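PDB 2BCO: succinylglutamate desuccinylase, which probably hydrolyses N-succinylglutamate to succinate and glutamate with the help of a single zinc ion, the last step of arginine degradation by the AST pathway. Local coordinates for residues R114-K119 against S204-E209; K162-A167 against L231-A236; I310-R315 against G320-L325. All coordinates share one frame; numbering follows the deposited sequence.

Contact 1 of 3, residues R114-K119 against S204-E209; sequences RLFDEK and SWYSAE
The carbonyl O of Phe116 points between two aromatic side chains of helix 203-211, Trp205 and Tyr206. It lies at the rim of the indole, close to the ring plane, with Trp205 CZ3 3.5 Å from Phe116 O. Tyr206 CD1 comes equally near, 3.5 Å from Phe116 O, but there the oxygen stands obliquely to the ring. Both aromatic side chains have CG anti to the backbone N (chi1 164° for Trp205), which carries them off the helix toward the loop 114-119. The six-membered part of the indole then runs on beside the backbone of Asp117, where CZ3 of Trp205 is 3.8 Å from CA of Asp117. One face of the same indole is lined from within the helix by CB of Glu209, offset toward the rim.

The side chains of Phe116 and Tyr206 touch at their CB atoms, 3.9 Å apart. Their rings meet obliquely, centroids 6.0 Å apart and planes at 47°. Phe116 has CG anti to the carbonyl carbon (chi1 -69°), and its buried ring stacks on Phe203 and touches Ala130 and Leu133 of helix 125-141. The carboxylate of Asp117 leads away from the helix, and OD2 is hydrogen-bonded to His121.

The Phe116 side chain lies about 8 Å from that of the zinc ligand His155, so the contact packs near the metal site of the catalytic domain. Loop and helix are joined here by van der Waals and weakly polar forces, while stronger polar bonds of the loop, such as the backbone hydrogen bond between Phe116 and Ser201, have other partners.

Contact 2 of 3, residues K162-A167 against L231-A236; sequences KHYTFA and LDRLTA
Tyr164 lays its ring flat against the guanidinium of Arg233, with centres 3.8 Å apart and planes only 9° from parallel. CZ of Arg233 sits over the ring face, so the stack is also a cation-pi interaction. The arginine chain is bent at chi3 (68°), and this turn folds the guanidinium back over the phenol. Its aliphatic part joins in: CD of Arg233 makes a CH-pi contact 4.1 Å from the centroid of the Tyr164 ring, and CB of Arg233 comes within 3.4 Å of CE2 of Tyr164. The ring is thus followed by one side chain from CB to the terminal nitrogens.

Leu234 adds an apolar contact, oblique to the ring. Its CD2 methyl is 4.0 Å from CE2 of Tyr164 and 4.2 Å from CG2 of Thr165. The hydroxyl of Thr165 is bonded to the backbone N of Glu191.

Leu234 is the N-cap residue of helix 235-245, and it also reaches Ala68 and Leu72 of helix 68-81 and Leu220 of strand 214-220. The contact places the start of helix 235-245 beside the beginning of strand 165-169, which pairs with strands 192-195 and 214-220 in the catalytic domain.

Contact 3 of 3, residues I310-R315 against G320-L325; sequences IVFPNR and GQRAAL
A beta hairpin formed by strands 309-311 and 322-335 brings Val311 opposite Leu325 as an antiparallel hydrogen-bonded pair in the barrel-sandwich hybrid domain. N of Val311 is 2.8 Å from O of Leu325, and the return bond from N of Leu325 to O of Val311 measures 3.1 Å. Next to this pair the second strand carries a classic beta bulge, in which Ala323 and Ala324 both face Ile266 of strand 258-267.

The alanine methyls of the bulge lie against residues of 310-315. The CG1 branch of Ile310 swings opposite its amide nitrogen (chi1 -170°) and sends the CD1 methyl of Ile310 to within 3.7 Å of CB of Ala324, and CB of Ala323 rests 3.6 Å from O of Asn314. The larger groups gather around Phe312. CD2 of Leu325 abuts the edge of the phenyl ring, near its plane, while CG1 of Val311 lies over one face, toward the rim. Arg322, extended from CG to NE, passes Phe312 at a slant and puts NH2 3.9 Å from CD1 of Phe312, oblique to the ring. CD2 of Leu325 also lies above one face of the guanidinium, toward its rim, so this methyl fills the angle between ring and arginine.

Beyond Phe312 the chains remain tied by a third backbone bond: N of Asn314 donates to O of Ala323, 2.9 Å away, and the same oxygen receives a CA-H...O contact from CA of Pro313 at 3.4 Å.

Contacts 1 and 2 lie within the catalytic domain, on opposite sides of the chain's centre with centres about 25 Å apart; their segments alternate along the sequence. Contact 3 follows both and belongs to the barrel-sandwich hybrid domain, its centre about 19 Å from that of contact 1 and about 23 Å from that of contact 2. It nevertheless touches each of them by packing, through Asn314 against Arg114 and through Phe312 against Phe166 on strand 165-169. The Phe312 side chain is about 8 Å from the zinc ion held by His63, Glu66 and His155, and about 5 Å from the side chain of Glu219, the predicted active-site residue. The hairpin thus reaches the neighbourhood of the metal site.

Contact 1 of 3, residues R114-K119 against S204-E209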
loop_
_atom_site.group_PDB
_atom_site.type_symbol
_atom_site.label_atom_id
_atom_site.label_comp_id
_atom_site.label_asym_id
_atom_site.label_seq_id
_atom_site.Cartn_x
_atom_site.Cartn_y
_atom_site.Cartn_z
ATOM N N ARG A 114 9.029 -6.830 3.930
ATOM C CA ARG A 114 10.458 -6.750 3.660
ATOM C C ARG A 114 10.904 -8.080 3.057
ATOM O O ARG A 114 12.075 -8.283 2.763
ATOM C CB ARG A 114 11.236 -6.499 4.953
ATOM C CG ARG A 114 11.400 -5.030 5.301
ATOM C CD ARG A 114 11.875 -4.833 6.739
ATOM N NE ARG A 114 11.861 -3.422 7.126
ATOM C CZ ARG A 114 11.887 -2.984 8.383
ATOM N NH1 ARG A 114 11.927 -3.844 9.391
ATOM N NH2 ARG A 114 11.866 -1.681 8.633
ATOM N N LEU A 115 9.944 -8.971 2.850
ATOM C CA LEU A 115 10.226 -10.316 2.363
ATOM C C LEU A 115 9.914 -10.646 0.914
ATOM O O LEU A 115 9.873 -11.818 0.557
ATOM C CB LEU A 115 9.495 -11.316 3.257
ATOM C CG LEU A 115 9.746 -11.120 4.755
ATOM C CD1 LEU A 115 8.939 -12.124 5.557
ATOM C CD2 LEU A 115 11.236 -11.284 5.032
ATOM N N PHE A 116 9.704 -9.639 0.075
ATOM C CA PHE A 116 9.395 -9.902 -1.324
ATOM C C PHE A 116 10.574 -9.764 -2.284
ATOM O O PHE A 116 10.425 -10.059 -3.465
ATOM C CB PHE A 116 8.245 -9.009 -1.790
ATOM C CG PHE A 116 6.929 -9.356 -1.164
ATOM C CD1 PHE A 116 6.183 -10.435 -1.631
ATOM C CD2 PHE A 116 6.460 -8.641 -0.059
ATOM C CE1 PHE A 116 4.985 -10.797 -1.015
ATOM C CE2 PHE A 116 5.268 -8.994 0.565
ATOM C CZ PHE A 116 4.526 -10.078 0.091
ATOM N N ASP A 117 11.733 -9.320 -1.799
ATOM C CA ASP A 117 12.897 -9.185 -2.678
ATOM C C ASP A 117 13.685 -10.491 -2.819
ATOM O O ASP A 117 13.422 -11.469 -2.120
ATOM C CB ASP A 117 13.829 -8.053 -2.212
ATOM C CG ASP A 117 14.442 -8.303 -0.844
ATOM O OD1 ASP A 117 15.276 -7.475 -0.422
ATOM O OD2 ASP A 117 14.093 -9.306 -0.181
ATOM N N GLU A 118 14.652 -10.493 -3.730
ATOM C CA GLU A 118 15.462 -11.677 -4.000
ATOM C C GLU A 118 16.586 -12.008 -3.012
ATOM O O GLU A 118 17.336 -12.952 -3.240
ATOM C CB GLU A 118 16.043 -11.596 -5.419
ATOM C CG GLU A 118 15.036 -11.870 -6.529
ATOM C CD GLU A 118 15.637 -11.740 -7.925
ATOM O OE1 GLU A 118 16.051 -10.621 -8.300
ATOM O OE2 GLU A 118 15.696 -12.760 -8.648
ATOM N N LYS A 119 16.711 -11.248 -1.927
ATOM C CA LYS A 119 17.760 -11.524 -0.941
ATOM C C LYS A 119 17.451 -12.812 -0.184
ATOM O O LYS A 119 16.363 -13.370 -0.318
ATOM C CB LYS A 119 17.878 -10.373 0.062
ATOM C CG LYS A 119 18.280 -9.041 -0.550
ATOM C CD LYS A 119 18.277 -7.943 0.505
ATOM C CE LYS A 119 18.485 -6.572 -0.119
ATOM N NZ LYS A 119 18.393 -5.485 0.894
ATOM N N SER A 204 3.974 -4.165 -2.792
ATOM C CA SER A 204 3.663 -3.247 -3.880
ATOM C C SER A 204 4.789 -3.246 -4.918
ATOM O O SER A 204 4.544 -3.330 -6.123
ATOM C CB SER A 204 3.478 -1.833 -3.314
ATOM O OG SER A 204 3.262 -0.892 -4.342
ATOM N N TRP A 205 6.026 -3.141 -4.440
ATOM C CA TRP A 205 7.184 -3.145 -5.326
ATOM C C TRP A 205 7.242 -4.448 -6.120
ATOM O O TRP A 205 7.578 -4.442 -7.298
ATOM C CB TRP A 205 8.488 -2.980 -4.530
ATOM C CG TRP A 205 9.726 -3.367 -5.322
ATOM C CD1 TRP A 205 10.434 -2.573 -6.176
ATOM C CD2 TRP A 205 10.339 -4.669 -5.388
ATOM N NE1 TRP A 205 11.442 -3.297 -6.768
ATOM C CE2 TRP A 205 11.407 -4.576 -6.306
ATOM C CE3 TRP A 205 10.087 -5.893 -4.760
ATOM C CZ2 TRP A 205 12.224 -5.683 -6.618
ATOM C CZ3 TRP A 205 10.902 -6.991 -5.072
ATOM C CH2 TRP A 205 11.957 -6.873 -5.992
ATOM N N TYR A 206 6.913 -5.565 -5.475
ATOM C CA TYR A 206 6.952 -6.859 -6.151
ATOM C C TYR A 206 6.037 -6.923 -7.379
ATOM O O TYR A 206 6.399 -7.504 -8.401
ATOM C CB TYR A 206 6.570 -7.978 -5.183
ATOM C CG TYR A 206 6.632 -9.354 -5.795
ATOM C CD1 TYR A 206 7.829 -10.062 -5.836
ATOM C CD2 TYR A 206 5.493 -9.953 -6.339
ATOM C CE1 TYR A 206 7.894 -11.346 -6.395
ATOM C CE2 TYR A 206 5.548 -11.233 -6.902
ATOM C CZ TYR A 206 6.753 -11.921 -6.924
ATOM O OH TYR A 206 6.824 -13.189 -7.449
ATOM N N SER A 207 4.845 -6.349 -7.264
ATOM C CA SER A 207 3.898 -6.342 -8.367
ATOM C C SER A 207 4.370 -5.421 -9.481
ATOM O O SER A 207 4.232 -5.743 -10.650
ATOM C CB SER A 207 2.515 -5.895 -7.881
ATOM O OG SER A 207 1.871 -6.942 -7.178
ATOM N N ALA A 208 4.921 -4.271 -9.109
ATOM C CA ALA A 208 5.412 -3.317 -10.092
ATOM C C ALA A 208 6.617 -3.881 -10.846
ATOM O O ALA A 208 6.675 -3.826 -12.078
ATOM C CB ALA A 208 5.795 -2.014 -9.404
ATOM N N GLU A 209 7.572 -4.428 -10.102
ATOM C CA GLU A 209 8.783 -4.982 -10.700
ATOM C C GLU A 209 8.569 -6.241 -11.509
ATOM O O GLU A 209 9.188 -6.412 -12.553
ATOM C CB GLU A 209 9.835 -5.270 -9.621
ATOM C CG GLU A 209 11.086 -6.031 -10.110
ATOM C CD GLU A 209 11.810 -5.331 -11.258
ATOM O OE1 GLU A 209 11.992 -4.102 -11.182
ATOM O OE2 GLU A 209 12.207 -6.011 -12.228
#

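Contact 2 of 3, residues K162-A167 against L231-A236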
loop_
_atom_site.group_PDB
_atom_site.type_symbol
_atom_site.label_atom_id
_atom_site.label_comp_id
_atom_site.label_asym_id
_atom_site.label_seq_id
_atom_site.Cartn_x
_atom_site.Cartn_y
_atom_site.Cartn_z
ATOM N N LYS A 162 2.087 15.626 8.699
ATOM C CA LYS A 162 1.306 16.753 8.215
ATOM C C LYS A 162 0.483 16.248 7.035
ATOM O O LYS A 162 -0.420 16.928 6.559
ATOM C CB LYS A 162 2.219 17.911 7.800
ATOM C CG LYS A 162 3.314 17.545 6.810
ATOM C CD LYS A 162 4.302 18.697 6.632
ATOM C CE LYS A 162 5.418 18.319 5.663
ATOM N NZ LYS A 162 6.542 19.305 5.630
ATOM N N HIS A 163 0.811 15.041 6.569
ATOM C CA HIS A 163 0.086 14.404 5.473
ATOM C C HIS A 163 -0.657 13.216 6.082
ATOM O O HIS A 163 -0.066 12.150 6.275
ATOM C CB HIS A 163 1.038 13.895 4.390
ATOM C CG HIS A 163 1.860 14.962 3.736
ATOM N ND1 HIS A 163 1.333 16.170 3.331
ATOM C CD2 HIS A 163 3.167 14.983 3.373
ATOM C CE1 HIS A 163 2.277 16.890 2.748
ATOM N NE2 HIS A 163 3.401 16.192 2.761
ATOM N N TYR A 164 -1.938 13.398 6.406
ATOM C CA TYR A 164 -2.723 12.321 7.007
ATOM C C TYR A 164 -2.711 11.085 6.103
ATOM O O TYR A 164 -2.668 9.952 6.589
ATOM C CB TYR A 164 -4.158 12.781 7.255
ATOM C CG TYR A 164 -5.036 11.711 7.857
ATOM C CD1 TYR A 164 -4.893 11.328 9.192
ATOM C CD2 TYR A 164 -6.007 11.075 7.092
ATOM C CE1 TYR A 164 -5.709 10.326 9.751
ATOM C CE2 TYR A 164 -6.822 10.074 7.636
ATOM C CZ TYR A 164 -6.670 9.709 8.968
ATOM O OH TYR A 164 -7.492 8.741 9.508
ATOM N N THR A 165 -2.769 11.318 4.792
ATOM C CA THR A 165 -2.703 10.251 3.797
ATOM C C THR A 165 -1.573 10.569 2.820
ATOM O O THR A 165 -1.306 11.736 2.520
ATOM C CB THR A 165 -4.000 10.114 2.948
ATOM O OG1 THR A 165 -4.268 11.350 2.271
ATOM C CG2 THR A 165 -5.182 9.722 3.810
ATOM N N PHE A 166 -0.900 9.524 2.354
ATOM C CA PHE A 166 0.162 9.663 1.370
ATOM C C PHE A 166 0.452 8.294 0.786
ATOM O O PHE A 166 0.015 7.286 1.332
ATOM C CB PHE A 166 1.422 10.327 1.967
ATOM C CG PHE A 166 2.228 9.454 2.897
ATOM C CD1 PHE A 166 3.246 8.641 2.403
ATOM C CD2 PHE A 166 2.042 9.521 4.277
ATOM C CE1 PHE A 166 4.077 7.913 3.269
ATOM C CE2 PHE A 166 2.870 8.793 5.152
ATOM C CZ PHE A 166 3.891 7.991 4.641
ATOM N N ALA A 167 1.167 8.256 -0.333
ATOM C CA ALA A 167 1.462 6.991 -0.984
ATOM C C ALA A 167 2.901 6.916 -1.450
ATOM O O ALA A 167 3.586 7.935 -1.586
ATOM C CB ALA A 167 0.518 6.791 -2.173
ATOM N N LEU A 231 -12.544 6.544 10.598
ATOM C CA LEU A 231 -13.056 6.239 9.261
ATOM C C LEU A 231 -13.522 7.378 8.357
ATOM O O LEU A 231 -13.347 7.310 7.137
ATOM C CB LEU A 231 -14.178 5.197 9.374
ATOM C CG LEU A 231 -13.826 3.723 9.121
ATOM C CD1 LEU A 231 -12.413 3.411 9.569
ATOM C CD2 LEU A 231 -14.824 2.831 9.844
ATOM N N ASP A 232 -14.118 8.409 8.940
ATOM C CA ASP A 232 -14.612 9.542 8.165
ATOM C C ASP A 232 -13.483 10.250 7.435
ATOM O O ASP A 232 -13.684 10.784 6.350
ATOM C CB ASP A 232 -15.369 10.514 9.079
ATOM C CG ASP A 232 -16.649 9.908 9.612
ATOM O OD1 ASP A 232 -17.546 9.632 8.782
ATOM O OD2 ASP A 232 -16.758 9.685 10.845
ATOM N N ARG A 233 -12.294 10.238 8.025
ATOM C CA ARG A 233 -11.144 10.875 7.402
ATOM C C ARG A 233 -10.687 10.093 6.169
ATOM O O ARG A 233 -9.803 10.533 5.451
ATOM C CB ARG A 233 -9.985 10.981 8.403
ATOM C CG ARG A 233 -10.360 11.659 9.717
ATOM C CD ARG A 233 -9.127 11.991 10.554
ATOM N NE ARG A 233 -8.318 13.040 9.936
ATOM C CZ ARG A 233 -7.253 13.600 10.499
ATOM N NH1 ARG A 233 -6.854 13.221 11.711
ATOM N NH2 ARG A 233 -6.579 14.533 9.845
ATOM N N LEU A 234 -11.294 8.938 5.921
ATOM C CA LEU A 234 -10.919 8.134 4.758
ATOM C C LEU A 234 -12.043 8.086 3.732
ATOM O O LEU A 234 -11.975 7.333 2.761
ATOM C CB LEU A 234 -10.568 6.703 5.182
ATOM C CG LEU A 234 -9.334 6.547 6.064
ATOM C CD1 LEU A 234 -9.180 5.087 6.462
ATOM C CD2 LEU A 234 -8.095 7.036 5.308
ATOM N N THR A 235 -13.075 8.893 3.949
ATOM C CA THR A 235 -14.213 8.932 3.046
ATOM C C THR A 235 -13.842 9.241 1.587
ATOM O O THR A 235 -14.313 8.572 0.670
ATOM C CB THR A 235 -15.254 9.964 3.538
ATOM O OG1 THR A 235 -15.696 9.588 4.849
ATOM C CG2 THR A 235 -16.451 10.037 2.591
ATOM N N ALA A 236 -13.006 10.247 1.370
ATOM C CA ALA A 236 -12.612 10.613 0.011
ATOM C C ALA A 236 -11.883 9.454 -0.673
ATOM O O ALA A 236 -12.131 9.142 -1.834
ATOM C CB ALA A 236 -11.726 11.860 0.040
#

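Contact 3 of 3, residues I310-R315 against G320-L325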
loop_
_atom_site.group_PDB
_atom_site.type_symbol
_atom_site.label_atom_id
_atom_site.label_comp_id
_atom_site.label_asym_id
_atom_site.label_seq_id
_atom_site.Cartn_x
_atom_site.Cartn_y
_atom_site.Cartn_z
ATOM N N ILE A 310 12.267 14.397 6.620
ATOM C CA ILE A 310 12.611 13.016 6.885
ATOM C C ILE A 310 11.367 12.138 6.834
ATOM O O ILE A 310 10.306 12.541 7.301
ATOM C CB ILE A 310 13.318 12.894 8.256
ATOM C CG1 ILE A 310 13.900 11.493 8.417
ATOM C CG2 ILE A 310 12.350 13.218 9.387
ATOM C CD1 ILE A 310 14.975 11.427 9.481
ATOM N N VAL A 311 11.499 10.947 6.252
ATOM C CA VAL A 311 10.385 10.001 6.139
ATOM C C VAL A 311 10.819 8.585 6.546
ATOM O O VAL A 311 11.910 8.140 6.193
ATOM C CB VAL A 311 9.846 9.952 4.679
ATOM C CG1 VAL A 311 8.730 8.943 4.569
ATOM C CG2 VAL A 311 9.346 11.317 4.257
ATOM N N PHE A 312 9.965 7.875 7.283
ATOM C CA PHE A 312 10.281 6.505 7.717
ATOM C C PHE A 312 11.569 6.424 8.539
ATOM O O PHE A 312 12.511 5.732 8.159
ATOM C CB PHE A 312 10.433 5.566 6.506
ATOM C CG PHE A 312 9.241 5.539 5.589
ATOM C CD1 PHE A 312 9.410 5.620 4.210
ATOM C CD2 PHE A 312 7.949 5.430 6.097
ATOM C CE1 PHE A 312 8.307 5.577 3.345
ATOM C CE2 PHE A 312 6.837 5.386 5.246
ATOM C CZ PHE A 312 7.013 5.465 3.869
ATOM N N PRO A 313 11.638 7.137 9.668
ATOM C CA PRO A 313 12.867 7.065 10.472
ATOM C C PRO A 313 12.850 5.798 11.324
ATOM O O PRO A 313 11.804 5.409 11.832
ATOM C CB PRO A 313 12.794 8.314 11.353
ATOM C CG PRO A 313 11.770 9.194 10.678
ATOM C CD PRO A 313 10.763 8.218 10.144
ATOM N N ASN A 314 14.002 5.158 11.480
ATOM C CA ASN A 314 14.089 3.943 12.292
ATOM C C ASN A 314 15.517 3.766 12.801
ATOM O O ASN A 314 16.403 3.359 12.050
ATOM C CB ASN A 314 13.675 2.720 11.469
ATOM C CG ASN A 314 13.403 1.502 12.332
ATOM O OD1 ASN A 314 14.152 1.205 13.268
ATOM N ND2 ASN A 314 12.332 0.783 12.014
ATOM N N ARG A 315 15.726 4.069 14.079
ATOM C CA ARG A 315 17.045 3.970 14.701
ATOM C C ARG A 315 17.440 2.544 15.091
ATOM O O ARG A 315 18.603 2.282 15.402
ATOM C CB ARG A 315 17.095 4.862 15.942
ATOM C CG ARG A 315 16.126 4.457 17.056
ATOM C CD ARG A 315 15.996 5.569 18.087
ATOM N NE ARG A 315 15.138 5.215 19.209
ATOM C CZ ARG A 315 15.473 4.354 20.168
ATOM N NH1 ARG A 315 16.653 3.756 20.145
ATOM N NH2 ARG A 315 14.627 4.097 21.153
ATOM N N GLY A 320 24.211 -1.251 8.325
ATOM C CA GLY A 320 24.243 -1.388 6.880
ATOM C C GLY A 320 22.931 -1.192 6.142
ATOM O O GLY A 320 22.933 -1.057 4.922
ATOM N N GLN A 321 21.812 -1.198 6.863
ATOM C CA GLN A 321 20.498 -1.001 6.248
ATOM C C GLN A 321 20.144 0.489 6.298
ATOM O O GLN A 321 20.850 1.273 6.933
ATOM C CB GLN A 321 19.433 -1.808 6.995
ATOM C CG GLN A 321 19.650 -3.309 6.960
ATOM C CD GLN A 321 19.591 -3.872 5.555
ATOM O OE1 GLN A 321 18.545 -3.832 4.900
ATOM N NE2 GLN A 321 20.717 -4.396 5.079
ATOM N N ARG A 322 19.060 0.889 5.640
ATOM C CA ARG A 322 18.695 2.301 5.652
ATOM C C ARG A 322 17.916 2.663 6.903
ATOM O O ARG A 322 17.022 1.929 7.328
ATOM C CB ARG A 322 17.893 2.682 4.403
ATOM C CG ARG A 322 16.397 2.414 4.441
ATOM C CD ARG A 322 15.742 3.180 3.297
ATOM N NE ARG A 322 14.313 2.924 3.150
ATOM C CZ ARG A 322 13.407 3.146 4.098
ATOM N NH1 ARG A 322 13.777 3.625 5.286
ATOM N NH2 ARG A 322 12.127 2.896 3.853
ATOM N N ALA A 323 18.272 3.805 7.488
ATOM C CA ALA A 323 17.634 4.289 8.704
ATOM C C ALA A 323 16.596 5.370 8.431
ATOM O O ALA A 323 15.746 5.646 9.279
ATOM C CB ALA A 323 18.690 4.821 9.653
ATOM N N ALA A 324 16.663 5.982 7.255
ATOM C CA ALA A 324 15.714 7.037 6.911
ATOM C C ALA A 324 15.781 7.492 5.457
ATOM O O ALA A 324 16.727 7.200 4.723
ATOM C CB ALA A 324 15.925 8.246 7.831
ATOM N N LEU A 325 14.750 8.226 5.065
ATOM C CA LEU A 325 14.637 8.772 3.726
ATOM C C LEU A 325 14.555 10.276 3.896
ATOM O O LEU A 325 13.905 10.762 4.812
ATOM C CB LEU A 325 13.361 8.258 3.062
ATOM C CG LEU A 325 13.437 7.460 1.753
ATOM C CD1 LEU A 325 14.785 6.778 1.586
ATOM C CD2 LEU A 325 12.313 6.430 1.756
#